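Local coordinates for 2L protein (Yaba-like disease virus, PDB 3IT8) that adopts a fold related to the MHC class I heavy chain and probably acts as a viral decoy that binds host tumour necrosis factor, at residues N67-Y70 with S71-E75; K215-S219 with E220-G224; S241-E244 with P245-G249. All coordinates share one frame; numbering follows the deposited sequence.

Interaction 1 of 3, residues N67-Y70 with S71-E75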
loop_
_atom_site.group_PDB
_atom_site.type_symbol
_atom_site.label_atom_id
_atom_site.label_comp_id
_atom_site.label_asym_id
_atom_site.label_seq_id
_atom_site.Cartn_x
_atom_site.Cartn_y
_atom_site.Cartn_z
ATOM N N ASN D 67 -35.816 24.757 14.809
ATOM C CA ASN D 67 -35.886 25.780 15.837
ATOM C C ASN D 67 -34.590 26.563 15.851
ATOM O O ASN D 67 -34.615 27.787 15.939
ATOM C CB ASN D 67 -36.141 25.158 17.210
ATOM C CG ASN D 67 -37.403 24.325 17.242
ATOM O OD1 ASN D 67 -38.374 24.634 16.567
ATOM N ND2 ASN D 67 -37.401 23.268 18.038
ATOM N N PHE D 68 -33.456 25.867 15.746
ATOM C CA PHE D 68 -32.161 26.544 15.749
ATOM C C PHE D 68 -32.071 27.568 14.627
ATOM O O PHE D 68 -31.794 28.744 14.864
ATOM C CB PHE D 68 -31.023 25.549 15.597
ATOM C CG PHE D 68 -29.707 26.193 15.276
ATOM C CD1 PHE D 68 -28.897 26.689 16.288
ATOM C CD2 PHE D 68 -29.287 26.333 13.944
ATOM C CE1 PHE D 68 -27.691 27.316 15.999
ATOM C CE2 PHE D 68 -28.080 26.963 13.639
ATOM C CZ PHE D 68 -27.277 27.458 14.676
ATOM N N TRP D 69 -32.309 27.119 13.400
ATOM C CA TRP D 69 -32.233 28.003 12.250
ATOM C C TRP D 69 -33.275 29.115 12.257
ATOM O O TRP D 69 -32.963 30.283 12.011
ATOM C CB TRP D 69 -32.337 27.190 10.959
ATOM C CG TRP D 69 -31.101 26.390 10.674
ATOM C CD1 TRP D 69 -30.991 25.025 10.618
ATOM C CD2 TRP D 69 -29.779 26.907 10.450
ATOM N NE1 TRP D 69 -29.687 24.662 10.378
ATOM C CE2 TRP D 69 -28.920 25.796 10.269
ATOM C CE3 TRP D 69 -29.236 28.206 10.387
ATOM C CZ2 TRP D 69 -27.539 25.943 10.026
ATOM C CZ3 TRP D 69 -27.866 28.350 10.146
ATOM C CH2 TRP D 69 -27.037 27.221 9.968
ATOM N N TYR D 70 -34.521 28.769 12.532
ATOM C CA TYR D 70 -35.557 29.787 12.558
ATOM C C TYR D 70 -35.122 30.946 13.446
ATOM O O TYR D 70 -35.122 32.107 13.043
ATOM C CB TYR D 70 -36.863 29.219 13.102
ATOM C CG TYR D 70 -37.872 30.303 13.348
ATOM C CD1 TYR D 70 -38.586 30.865 12.291
ATOM C CD2 TYR D 70 -38.053 30.830 14.625
ATOM C CE1 TYR D 70 -39.454 31.926 12.494
ATOM C CE2 TYR D 70 -38.909 31.891 14.850
ATOM C CZ TYR D 70 -39.609 32.439 13.773
ATOM O OH TYR D 70 -40.455 33.511 13.954
ATOM N N SER D 71 -34.752 30.612 14.670
ATOM C CA SER D 71 -34.333 31.611 15.627
ATOM C C SER D 71 -33.118 32.427 15.172
ATOM O O SER D 71 -33.140 33.654 15.204
ATOM C CB SER D 71 -34.040 30.936 16.959
ATOM O OG SER D 71 -33.479 31.871 17.853
ATOM N N LEU D 72 -32.063 31.745 14.743
ATOM C CA LEU D 72 -30.857 32.423 14.321
ATOM C C LEU D 72 -31.079 33.229 13.061
ATOM O O LEU D 72 -30.441 34.246 12.861
ATOM C CB LEU D 72 -29.730 31.412 14.110
ATOM C CG LEU D 72 -28.403 32.031 13.683
ATOM C CD1 LEU D 72 -27.979 33.133 14.645
ATOM C CD2 LEU D 72 -27.370 30.936 13.612
ATOM N N MET D 73 -31.976 32.776 12.197
ATOM C CA MET D 73 -32.254 33.506 10.963
ATOM C C MET D 73 -33.117 34.713 11.277
ATOM O O MET D 73 -32.992 35.764 10.666
ATOM C CB MET D 73 -32.960 32.613 9.963
ATOM C CG MET D 73 -32.075 31.521 9.458
ATOM S SD MET D 73 -32.818 30.605 8.138
ATOM C CE MET D 73 -32.958 31.911 6.915
ATOM N N LYS D 74 -34.010 34.557 12.239
ATOM C CA LYS D 74 -34.856 35.655 12.647
ATOM C C LYS D 74 -33.907 36.750 13.168
ATOM O O LYS D 74 -34.050 37.914 12.827
ATOM C CB LYS D 74 -35.795 35.193 13.759
ATOM C CG LYS D 74 -36.737 36.261 14.235
ATOM C CD LYS D 74 -37.487 35.800 15.448
ATOM C CE LYS D 74 -38.227 36.948 16.105
ATOM N NZ LYS D 74 -38.964 36.485 17.329
ATOM N N GLU D 75 -32.934 36.363 13.991
ATOM C CA GLU D 75 -31.974 37.315 14.544
ATOM C C GLU D 75 -31.240 38.019 13.405
ATOM O O GLU D 75 -31.106 39.232 13.401
ATOM C CB GLU D 75 -30.953 36.600 15.435
ATOM C CG GLU D 75 -29.990 37.543 16.138
ATOM C CD GLU D 75 -28.785 36.832 16.729
ATOM O OE1 GLU D 75 -28.972 35.851 17.481
ATOM O OE2 GLU D 75 -27.646 37.261 16.443
#

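Interaction 2 of 3, residues K215-S219 with E220-G224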
loop_
_atom_site.group_PDB
_atom_site.type_symbol
_atom_site.label_atom_id
_atom_site.label_comp_id
_atom_site.label_asym_id
_atom_site.label_seq_id
_atom_site.Cartn_x
_atom_site.Cartn_y
_atom_site.Cartn_z
ATOM N N LYS D 215 -22.323 22.076 -20.547
ATOM C CA LYS D 215 -20.982 22.650 -20.699
ATOM C C LYS D 215 -20.654 22.879 -22.166
ATOM O O LYS D 215 -20.824 21.990 -22.999
ATOM C CB LYS D 215 -19.907 21.732 -20.097
ATOM C CG LYS D 215 -19.893 21.690 -18.596
ATOM C CD LYS D 215 -18.681 20.973 -18.057
ATOM C CE LYS D 215 -18.620 21.143 -16.545
ATOM N NZ LYS D 215 -17.296 20.760 -15.966
ATOM N N TRP D 216 -20.195 24.084 -22.473
ATOM C CA TRP D 216 -19.797 24.422 -23.834
ATOM C C TRP D 216 -18.277 24.372 -23.932
ATOM O O TRP D 216 -17.573 25.139 -23.270
ATOM C CB TRP D 216 -20.305 25.812 -24.228
ATOM C CG TRP D 216 -21.778 25.852 -24.385
ATOM C CD1 TRP D 216 -22.690 26.138 -23.422
ATOM C CD2 TRP D 216 -22.525 25.529 -25.567
ATOM N NE1 TRP D 216 -23.965 26.018 -23.923
ATOM C CE2 TRP D 216 -23.892 25.644 -25.240
ATOM C CE3 TRP D 216 -22.171 25.154 -26.869
ATOM C CZ2 TRP D 216 -24.913 25.397 -26.171
ATOM C CZ3 TRP D 216 -23.187 24.907 -27.794
ATOM C CH2 TRP D 216 -24.541 25.031 -27.439
ATOM N N ILE D 217 -17.781 23.458 -24.761
ATOM C CA ILE D 217 -16.345 23.278 -24.935
ATOM C C ILE D 217 -15.927 23.349 -26.401
ATOM O O ILE D 217 -16.560 22.738 -27.262
ATOM C CB ILE D 217 -15.919 21.921 -24.371
ATOM C CG1 ILE D 217 -16.353 21.811 -22.906
ATOM C CG2 ILE D 217 -14.437 21.760 -24.496
ATOM C CD1 ILE D 217 -16.123 20.458 -22.305
ATOM N N GLU D 218 -14.865 24.095 -26.686
ATOM C CA GLU D 218 -14.390 24.208 -28.057
ATOM C C GLU D 218 -14.043 22.807 -28.556
ATOM O O GLU D 218 -13.358 22.052 -27.865
ATOM C CB GLU D 218 -13.188 25.145 -28.115
ATOM C CG GLU D 218 -13.601 26.604 -28.042
ATOM C CD GLU D 218 -12.434 27.545 -27.840
ATOM O OE1 GLU D 218 -11.426 27.418 -28.569
ATOM O OE2 GLU D 218 -12.528 28.423 -26.953
ATOM N N SER D 219 -14.527 22.458 -29.748
ATOM C CA SER D 219 -14.302 21.128 -30.322
ATOM C C SER D 219 -12.847 20.677 -30.464
ATOM O O SER D 219 -12.570 19.474 -30.511
ATOM C CB SER D 219 -14.993 21.024 -31.678
ATOM O OG SER D 219 -14.497 22.006 -32.562
ATOM N N GLU D 220 -11.920 21.628 -30.547
ATOM C CA GLU D 220 -10.508 21.283 -30.676
ATOM C C GLU D 220 -10.080 20.362 -29.530
ATOM O O GLU D 220 -9.318 19.415 -29.722
ATOM C CB GLU D 220 -9.646 22.545 -30.658
ATOM C CG GLU D 220 -9.816 23.377 -29.406
ATOM C CD GLU D 220 -8.736 24.429 -29.246
ATOM O OE1 GLU D 220 -7.554 24.041 -29.125
ATOM O OE2 GLU D 220 -9.067 25.639 -29.239
ATOM N N HIS D 221 -10.594 20.643 -28.340
ATOM C CA HIS D 221 -10.261 19.869 -27.155
ATOM C C HIS D 221 -10.687 18.410 -27.169
ATOM O O HIS D 221 -10.312 17.647 -26.280
ATOM C CB HIS D 221 -10.839 20.550 -25.928
ATOM C CG HIS D 221 -10.286 21.914 -25.698
ATOM N ND1 HIS D 221 -8.933 22.152 -25.591
ATOM C CD2 HIS D 221 -10.895 23.115 -25.552
ATOM C CE1 HIS D 221 -8.732 23.442 -25.386
ATOM N NE2 HIS D 221 -9.907 24.049 -25.358
ATOM N N PHE D 222 -11.472 18.009 -28.157
ATOM C CA PHE D 222 -11.884 16.617 -28.211
ATOM C C PHE D 222 -11.011 15.810 -29.161
ATOM O O PHE D 222 -11.314 14.654 -29.466
ATOM C CB PHE D 222 -13.356 16.508 -28.602
ATOM C CG PHE D 222 -14.285 16.923 -27.510
ATOM C CD1 PHE D 222 -14.578 18.266 -27.295
ATOM C CD2 PHE D 222 -14.811 15.978 -26.637
ATOM C CE1 PHE D 222 -15.373 18.661 -26.227
ATOM C CE2 PHE D 222 -15.601 16.361 -25.569
ATOM C CZ PHE D 222 -15.883 17.709 -25.364
ATOM N N LYS D 223 -9.914 16.424 -29.604
ATOM C CA LYS D 223 -8.973 15.793 -30.521
ATOM C C LYS D 223 -9.582 14.711 -31.420
ATOM O O LYS D 223 -9.106 13.578 -31.437
ATOM C CB LYS D 223 -7.797 15.197 -29.740
ATOM C CG LYS D 223 -6.718 16.192 -29.334
ATOM C CD LYS D 223 -7.185 17.161 -28.261
ATOM C CE LYS D 223 -6.042 18.086 -27.813
ATOM N NZ LYS D 223 -6.468 19.092 -26.789
ATOM N N GLY D 224 -10.636 15.051 -32.157
ATOM C CA GLY D 224 -11.244 14.078 -33.051
ATOM C C GLY D 224 -12.280 13.119 -32.491
ATOM O O GLY D 224 -13.187 12.718 -33.218
#

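Interaction 3 of 3, residues S241-E244 with P245-G249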
loop_
_atom_site.group_PDB
_atom_site.type_symbol
_atom_site.label_atom_id
_atom_site.label_comp_id
_atom_site.label_asym_id
_atom_site.label_seq_id
_atom_site.Cartn_x
_atom_site.Cartn_y
_atom_site.Cartn_z
ATOM N N SER D 241 -22.889 34.552 -13.922
ATOM C CA SER D 241 -23.984 34.583 -12.955
ATOM C C SER D 241 -23.420 34.675 -11.551
ATOM O O SER D 241 -22.278 34.302 -11.330
ATOM C CB SER D 241 -24.843 33.317 -13.081
ATOM O OG SER D 241 -25.872 33.291 -12.110
ATOM N N ASN D 242 -24.205 35.184 -10.608
ATOM C CA ASN D 242 -23.740 35.278 -9.228
ATOM C C ASN D 242 -23.765 33.896 -8.598
ATOM O O ASN D 242 -23.135 33.649 -7.570
ATOM C CB ASN D 242 -24.624 36.219 -8.426
ATOM C CG ASN D 242 -24.433 37.646 -8.819
ATOM O OD1 ASN D 242 -23.303 38.122 -8.902
ATOM N ND2 ASN D 242 -25.535 38.352 -9.058
ATOM N N TYR D 243 -24.507 32.998 -9.228
ATOM C CA TYR D 243 -24.622 31.639 -8.756
ATOM C C TYR D 243 -23.670 30.754 -9.555
ATOM O O TYR D 243 -23.320 31.085 -10.688
ATOM C CB TYR D 243 -26.057 31.135 -8.945
ATOM C CG TYR D 243 -27.087 31.861 -8.125
ATOM C CD1 TYR D 243 -27.793 32.931 -8.653
ATOM C CD2 TYR D 243 -27.342 31.489 -6.803
ATOM C CE1 TYR D 243 -28.739 33.624 -7.883
ATOM C CE2 TYR D 243 -28.279 32.173 -6.027
ATOM C CZ TYR D 243 -28.971 33.241 -6.578
ATOM O OH TYR D 243 -29.882 33.930 -5.818
ATOM N N GLU D 244 -23.256 29.632 -8.967
ATOM C CA GLU D 244 -22.381 28.678 -9.640
ATOM C C GLU D 244 -23.279 27.527 -10.081
ATOM O O GLU D 244 -24.183 27.145 -9.346
ATOM C CB GLU D 244 -21.336 28.139 -8.670
ATOM C CG GLU D 244 -20.612 29.198 -7.877
ATOM C CD GLU D 244 -19.778 28.603 -6.758
ATOM O OE1 GLU D 244 -20.332 27.821 -5.949
ATOM O OE2 GLU D 244 -18.571 28.918 -6.678
ATOM N N PRO D 245 -23.059 26.968 -11.284
ATOM C CA PRO D 245 -23.918 25.856 -11.711
ATOM C C PRO D 245 -23.953 24.770 -10.640
ATOM O O PRO D 245 -22.913 24.395 -10.091
ATOM C CB PRO D 245 -23.272 25.395 -13.015
ATOM C CG PRO D 245 -21.852 25.867 -12.895
ATOM C CD PRO D 245 -22.000 27.219 -12.274
ATOM N N GLY D 246 -25.151 24.274 -10.342
ATOM C CA GLY D 246 -25.292 23.281 -9.291
ATOM C C GLY D 246 -26.170 23.859 -8.181
ATOM O O GLY D 246 -27.000 23.151 -7.591
ATOM N N GLU D 247 -25.988 25.148 -7.889
ATOM C CA GLU D 247 -26.794 25.831 -6.876
ATOM C C GLU D 247 -28.166 26.049 -7.516
ATOM O O GLU D 247 -28.248 26.427 -8.685
ATOM C CB GLU D 247 -26.177 27.194 -6.513
ATOM C CG GLU D 247 -24.719 27.131 -6.098
ATOM C CD GLU D 247 -24.123 28.481 -5.666
ATOM O OE1 GLU D 247 -24.359 29.489 -6.357
ATOM O OE2 GLU D 247 -23.393 28.540 -4.645
ATOM N N PRO D 248 -29.261 25.797 -6.776
ATOM C CA PRO D 248 -30.570 26.012 -7.401
ATOM C C PRO D 248 -30.764 27.409 -7.994
ATOM O O PRO D 248 -31.599 27.602 -8.885
ATOM C CB PRO D 248 -31.564 25.676 -6.281
ATOM C CG PRO D 248 -30.770 25.787 -5.025
ATOM C CD PRO D 248 -29.409 25.260 -5.413
ATOM N N GLY D 249 -29.968 28.369 -7.540
ATOM C CA GLY D 249 -30.091 29.720 -8.052
ATOM C C GLY D 249 -29.563 29.954 -9.459
ATOM O O GLY D 249 -29.777 31.026 -10.024
#

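Interaction 1 of 3, residues N67-Y70 with S71-E75
Phe68 and Leu72, one turn apart on helix 61-82, lie side by side and point the same way. The touching atoms are the far end of the ring and one methyl branch: Phe68 CZ is 3.6 Å from Leu72 CD2, which approaches the ring at a slant. Both side chains leave the helix with CG opposite the backbone N (chi1 167° for Phe68, -179° for Leu72), which sends both the same way off the helix. Trp69 comes next. Phe68 CE2 sits over the centre of the indole, and on the leucine side Trp69 CZ3 makes only a loose contact with Leu72 CD2 at 4.4 Å. Met73 continues this apolar side, its CG placed obliquely to the indole and its chain bent at the thioether, with SD 4.5 Å from Trp69 CB.

Further out, Lys74 runs extended past Tyr70, and its CD reaches within 4.0 Å of the Tyr70 OH. That hydroxyl is hydrogen-bonded to the carbonyl of Tyr17. From Ser71 to Lys74 each backbone N donates to the carbonyl four residues back, among them Leu72 N to Phe68 O at 3.0 Å and Lys74 N to Tyr70 O at 2.8 Å; the helix is kinked just before, at Asn67 and Phe68. At the polar edge, Asn67 OD1 accepts from the backbone N of Gly42.

The arrangement belongs to an MHC-like platform, two helices lying on an antiparallel sheet. Phe68, Trp69 and Leu72 pack against helix 148-174, with Tyr154 edge-to-face to Phe68, while Trp69 and Met73 rest on strand 90-100 and Tyr70 on strand 2-10.

Interaction 2 of 3, residues K215-S219 with E220-G224
This is a local turn contact at the end of an immunoglobulin-fold strand, where Ile217 and Glu218 meet His221 and Phe222 as the chain leaves the sheet. Strand 213-218 corresponds to strand C of the Ig-like domain: it pairs with strand 279-284, and Trp216 packs on Cys202 and Cys281, the disulfide pair joining the two sheets. Beyond Glu218 the chain winds into a short 3-10 turn. His221 N donates to Glu218 O at 3.1 Å, Phe222 N to Ser219 O at 3.0 Å, and Lys223 N to Glu220 O, three successive bonds that each reach back three residues. The first two donors stand well above the carbonyl planes.

The turn folds its side chains back over the strand end. Ile217 CG2, opposite the backbone N, reaches between two rings, 3.9 Å from His221 CD2 and 3.7 Å from Phe222 CE1, and its side chain crosses each of them at about a right angle. Phe222 is further held by Val280 and by the ring of Tyr234. Glu220 CG lies over the centre of the imidazole, 3.9 Å above the ring plane.

On the polar side Glu218 and Glu220 run side by side. The closeness of their carboxylates may favour a proton on one of them; weak hydrogen bonds link Ser276 OG with Glu218 OE1 and Ser277 OG with Glu220 OE2, and may ease it. The carboxylate planes are turned 50° against each other, with Glu218 OE1 3.0 Å from Glu220 OE2.

Interaction 3 of 3, residues S241-E244 with P245-G249
A Pro-Gly beta turn, a distorted type II, carries this contact, in the long loop between strands 213-218 and 254-255 where it runs against the platform. Its closing bond is Glu247 N to Glu244 O, 3.1 Å and nearly straight at 164°. The Glu247 side chain then folds back: OE1 accepts from Glu244 N at 2.8 Å, the donor standing 55° above the carboxylate plane, and the same oxygen lies at the edge of the Tyr243 ring. Gly249 packs on one face of that ring: its CA makes a CH-pi contact, 3.6 Å from the centroid of the Tyr243 ring. Gly249 O lies over the ring as well, 3.1 Å from Tyr243 CD1. Just before the turn, Ser241 OG accepts from Tyr243 N, an ST turn.

Outside the loop, Tyr243 OH is hydrogen-bonded to Glu111, and Arg119 forms a salt bridge with Glu247 OE1 and a long, weak ion pair with Glu244. One oxygen of the buried Glu247 therefore serves both a backbone N-H and a guanidinium of the platform sheet. The arginine would probably offset the nearness of the two carboxylates and favour their charged forms.

From the N terminus, interaction 1 comes first, within helix 61-82 of the MHC-like platform; interaction 2 follows at the end of strand 213-218 in the Ig-like domain, and interaction 3 lies in the loop further on, before strand 254-255. Each spans neighbouring residues and closes no more than a helical turn or a tight turn, and the three run in series without nesting or crossing. Interactions 1 and 2 sit on opposite sides of the chain's centre, their own centres about 47 Å apart. Interaction 3, about 24 Å from either between centres, lies where the loop of the Ig-like part touches strands 103-112 and 115-121 of the platform sheet.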